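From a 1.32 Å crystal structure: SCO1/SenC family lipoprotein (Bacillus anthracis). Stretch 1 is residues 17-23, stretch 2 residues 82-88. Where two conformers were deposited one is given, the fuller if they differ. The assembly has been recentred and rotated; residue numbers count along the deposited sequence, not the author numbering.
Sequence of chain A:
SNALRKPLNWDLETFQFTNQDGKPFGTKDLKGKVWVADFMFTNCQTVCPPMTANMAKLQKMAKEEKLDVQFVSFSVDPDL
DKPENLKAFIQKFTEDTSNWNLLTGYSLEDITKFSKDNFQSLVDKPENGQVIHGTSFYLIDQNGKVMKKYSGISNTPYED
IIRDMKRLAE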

ATOM      1  N   PHE A  17      -1.260  11.649   5.881  1.00 12.72           N
ATOM      2  CA  PHE A  17      -2.399  10.964   6.483  1.00 14.43           C
ATOM      3  C   PHE A  17      -2.011  10.547   7.893  1.00 13.33           C
ATOM      4  O   PHE A  17      -1.037  11.063   8.444  1.00 13.59           O
ATOM      5  N   THR A  18      -2.772   9.638   8.494  1.00 13.76           N
ATOM      6  CA  THR A  18      -2.506   9.182   9.853  0.66 14.34           C
ATOM      7  C   THR A  18      -2.297   7.671   9.848  1.00 12.53           C
ATOM      8  O   THR A  18      -3.054   6.944   9.206  1.00 13.81           O
ATOM      9  N   ASN A  19      -1.278   7.191  10.560  1.00 12.67           N
ATOM     10  CA  ASN A  19      -1.005   5.755  10.606  1.00 12.94           C
ATOM     11  C   ASN A  19      -1.703   5.024  11.751  1.00 13.63           C
ATOM     12  O   ASN A  19      -2.510   5.614  12.481  1.00 13.82           O
ATOM     13  N   GLN A  20      -1.372   3.750  11.914  1.00 12.66           N
ATOM     14  CA  GLN A  20      -2.072   2.879  12.845  1.00 13.17           C
ATOM     15  C   GLN A  20      -1.729   3.201  14.297  1.00 14.12           C
ATOM     16  O   GLN A  20      -2.331   2.661  15.210  1.00 15.30           O
ATOM     17  N   ASP A  21      -0.751   4.083  14.486  1.00 14.87           N
ATOM     18  CA  ASP A  21      -0.394   4.588  15.809  1.00 16.49           C
ATOM     19  C   ASP A  21      -0.912   6.007  16.048  1.00 16.55           C
ATOM     20  O   ASP A  21      -0.581   6.632  17.062  1.00 18.28           O
ATOM     21  N   GLY A  22      -1.740   6.511  15.140  1.00 15.14           N
ATOM     22  CA  GLY A  22      -2.310   7.836  15.283  1.00 16.07           C
ATOM     23  C   GLY A  22      -1.299   8.944  15.048  1.00 14.83           C
ATOM     24  O   GLY A  22      -1.463  10.058  15.556  1.00 16.81           O
ATOM     25  N   LYS A  23      -0.259   8.645  14.272  1.00 14.68           N
ATOM     26  CA  LYS A  23       0.804   9.610  13.990  1.00 14.14           C
ATOM     27  C   LYS A  23       0.776  10.002  12.513  1.00 12.86           C
ATOM     28  O   LYS A  23       0.386   9.200  11.668  1.00 12.63           O
ATOM     29  N   LYS A  82     -10.363   3.314  11.869  1.00 14.19           N
ATOM     30  CA  LYS A  82      -9.567   4.293  12.595  1.00 14.27           C
ATOM     31  C   LYS A  82      -8.219   3.644  12.923  1.00 14.60           C
ATOM     32  O   LYS A  82      -8.024   2.463  12.656  1.00 14.29           O
ATOM     33  N   PRO A  83      -7.274   4.416  13.472  1.00 12.96           N
ATOM     34  CA  PRO A  83      -5.968   3.808  13.744  1.00 15.28           C
ATOM     35  C   PRO A  83      -6.037   2.502  14.549  1.00 14.28           C
ATOM     36  O   PRO A  83      -5.331   1.547  14.193  1.00 14.19           O
ATOM     37  N   GLU A  84      -6.854   2.438  15.595  1.00 14.29           N
ATOM     38  CA  GLU A  84      -6.897   1.219  16.398  1.00 15.23           C
ATOM     39  C   GLU A  84      -7.358   0.003  15.575  1.00 16.27           C
ATOM     40  O   GLU A  84      -6.884  -1.110  15.788  1.00 17.24           O
ATOM     41  N   ASN A  85      -8.286   0.221  14.652  1.00 14.44           N
ATOM     42  CA  ASN A  85      -8.731  -0.839  13.765  1.00 14.02           C
ATOM     43  C   ASN A  85      -7.585  -1.345  12.910  1.00 12.87           C
ATOM     44  O   ASN A  85      -7.419  -2.556  12.748  1.00 14.87           O
ATOM     45  N   LEU A  86      -6.793  -0.428  12.373  1.00 13.19           N
ATOM     46  CA  LEU A  86      -5.682  -0.818  11.504  1.00 12.39           C
ATOM     47  C   LEU A  86      -4.580  -1.534  12.279  1.00 13.45           C
ATOM     48  O   LEU A  86      -3.974  -2.493  11.782  1.00 13.89           O
ATOM     49  N   LYS A  87      -4.324  -1.077  13.498  1.00 13.72           N
ATOM     50  CA  LYS A  87      -3.301  -1.691  14.331  1.00 13.77           C
ATOM     51  C   LYS A  87      -3.691  -3.128  14.681  1.00 14.96           C
ATOM     52  O   LYS A  87      -2.867  -4.051  14.601  1.00 15.79           O
ATOM     53  N   ALA A  88      -4.949  -3.335  15.052  1.00 14.63           N
ATOM     54  CA  ALA A  88      -5.419  -4.677  15.384  1.00 15.74           C
ATOM     55  C   ALA A  88      -5.414  -5.583  14.159  1.00 16.28           C
ATOM     56  O   ALA A  88      -5.092  -6.772  14.257  1.00 18.31           O
TER

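The strongest link between the stretches is a salt bridge. Lys87 NZ donates a hydrogen bond to Asp21 OD1 at 2.8 Å. The Lys87 CA-to-CB bond points sideways to the turn; the chain then runs extended (chi1 to chi3 all t) and turns at chi4 (p) to bring its ammonium group to the carboxylate. Asp21 points its CA-to-CB bond away from the helix, but with chi1 m the carboxylate comes nearer. Both residues are exposed, so the bridge lies at the solvent side of the contact.

No other hydrogen bond crosses. Gln20 O and Pro83 O are 3.4 Å apart, but both are acceptors. Pro83 O instead accepts from Lys87 N (2.9 Å) within the helix.

The loop is held in shape from inside. Residues Asn19 to Gly22 form a type I turn, closed by Gly22 N to Asn19 O at 2.9 Å. Asn19 (chi1 p) points away from the helix, and its OD1 accepts from Asp21 N (2.9 Å) and Lys23 N (3.0 Å). On the helix side, Asn85 OD1 accepts from Lys82 N at 3.0 Å; Lys82 is the N-cap residue.

Packing centres on Pro83 and Gln20. Pro83, with a C-gamma exo pucker, has its CA-to-CB bond directed toward stretch 1. Its CB lies 3.5 Å from Asn19 O and 3.9 Å from Gly22 N, and its CG is 4.1 Å from Thr18 CG2. Thr18, chi1 m, also points toward the helix. Gly22 has a positive phi of 72°, which favours glycine.

Gln20 is buried. Its CB points sideways and packs 3.9 Å from Leu86 CB and 4.0 Å from Lys87 CB. With chi1 p, its amide end leads away and is hydrogen-bonded elsewhere in the structure. Leu86 (m, t) points toward the loop and backs this contact. Gln20 O also sits 3.6 Å from Lys87 CB.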

ATOM      1  CB  PHE A  17      -2.827   9.763   5.629  1.00 14.23           C
ATOM      2  CG  PHE A  17      -3.266  10.124   4.219  1.00 13.70           C
ATOM      3  CD1 PHE A  17      -3.817  11.367   3.927  1.00 14.63           C
ATOM      4  CD2 PHE A  17      -3.130   9.203   3.190  1.00 13.80           C
ATOM      5  CE1 PHE A  17      -4.229  11.670   2.621  1.00 16.78           C
ATOM      6  CE2 PHE A  17      -3.536   9.496   1.893  1.00 13.83           C
ATOM      7  CZ  PHE A  17      -4.076  10.735   1.605  1.00 15.43           C
ATOM      8  CB  THR A  18      -3.675   9.542  10.789  0.66 15.78           C
ATOM      9  OG1 THR A  18      -3.873  10.962  10.778  0.66 17.16           O
ATOM     10  CG2 THR A  18      -3.385   9.091  12.211  0.66 15.52           C
ATOM     11  CB  ASN A  19       0.508   5.468  10.584  1.00 13.63           C
ATOM     12  CG  ASN A  19       1.200   5.819  11.888  1.00 14.16           C
ATOM     13  OD1 ASN A  19       0.566   6.135  12.897  1.00 13.53           O
ATOM     14  ND2 ASN A  19       2.516   5.741  11.876  1.00 17.98           N
ATOM     15  CB  GLN A  20      -1.783   1.404  12.528  1.00 14.05           C
ATOM     16  CG  GLN A  20      -0.353   0.926  12.802  1.00 15.13           C
ATOM     17  CD  GLN A  20       0.543   1.004  11.582  1.00 14.55           C
ATOM     18  OE1 GLN A  20       0.347   1.830  10.705  1.00 13.11           O
ATOM     19  NE2 GLN A  20       1.541   0.134  11.529  1.00 17.84           N
ATOM     20  CB  ASP A  21       1.122   4.539  16.015  1.00 19.99           C
ATOM     21  CG  ASP A  21       1.660   3.121  16.049  1.00 29.68           C
ATOM     22  OD1 ASP A  21       0.959   2.231  16.576  1.00 32.00           O
ATOM     23  OD2 ASP A  21       2.783   2.896  15.550  1.00 40.06           O
ATOM     24  CB  LYS A  23       2.176   9.002  14.329  1.00 16.63           C
ATOM     25  CG  LYS A  23       2.272   8.348  15.694  1.00 22.37           C
ATOM     26  CD  LYS A  23       2.193   9.377  16.792  1.00 22.58           C
ATOM     27  CE  LYS A  23       2.180   8.728  18.176  1.00 25.43           C
ATOM     28  NZ  LYS A  23       3.463   8.077  18.547  1.00 31.31           N
ATOM     29  CB  LYS A  82     -10.314   4.765  13.846  1.00 16.24           C
ATOM     30  CG  LYS A  82     -11.795   5.053  13.609  1.00 16.87           C
ATOM     31  CD  LYS A  82     -12.025   6.089  12.509  1.00 15.89           C
ATOM     32  CE  LYS A  82     -13.516   6.339  12.295  1.00 16.80           C
ATOM     33  NZ  LYS A  82     -13.743   7.366  11.253  1.00 16.03           N
ATOM     34  CB  PRO A  83      -5.238   4.909  14.517  1.00 14.35           C
ATOM     35  CG  PRO A  83      -5.781   6.176  13.905  1.00 13.70           C
ATOM     36  CD  PRO A  83      -7.244   5.883  13.649  1.00 14.12           C
ATOM     37  CB  GLU A  84      -7.759   1.414  17.648  1.00 17.99           C
ATOM     38  CG  GLU A  84      -9.218   1.666  17.355  1.00 19.11           C
ATOM     39  CD  GLU A  84     -10.005   2.063  18.590  1.00 25.04           C
ATOM     40  OE1 GLU A  84      -9.420   2.111  19.695  1.00 26.53           O
ATOM     41  OE2 GLU A  84     -11.216   2.334  18.454  1.00 29.37           O
ATOM     42  CB  ASN A  85      -9.867  -0.355  12.865  1.00 14.93           C
ATOM     43  CG  ASN A  85     -11.042   0.183  13.648  1.00 18.37           C
ATOM     44  OD1 ASN A  85     -11.089   1.364  13.988  1.00 17.70           O
ATOM     45  ND2 ASN A  85     -12.004  -0.683  13.935  1.00 20.58           N
ATOM     46  CB  LEU A  86      -5.111   0.399  10.785  1.00 14.82           C
ATOM     47  CG  LEU A  86      -6.093   1.017   9.787  1.00 16.41           C
ATOM     48  CD1 LEU A  86      -5.523   2.323   9.259  1.00 19.89           C
ATOM     49  CD2 LEU A  86      -6.389   0.062   8.648  1.00 20.47           C
ATOM     50  CB  LYS A  87      -3.085  -0.859  15.593  1.00 15.24           C
ATOM     51  CG  LYS A  87      -1.880  -1.281  16.434  1.00 17.55           C
ATOM     52  CD  LYS A  87      -1.595  -0.267  17.529  1.00 21.24           C
ATOM     53  CE  LYS A  87      -0.320  -0.596  18.276  1.00 31.25           C
ATOM     54  NZ  LYS A  87       0.862  -0.468  17.385  1.00 32.73           N
ATOM     55  CB  ALA A  88      -6.805  -4.615  16.000  1.00 17.79           C
TER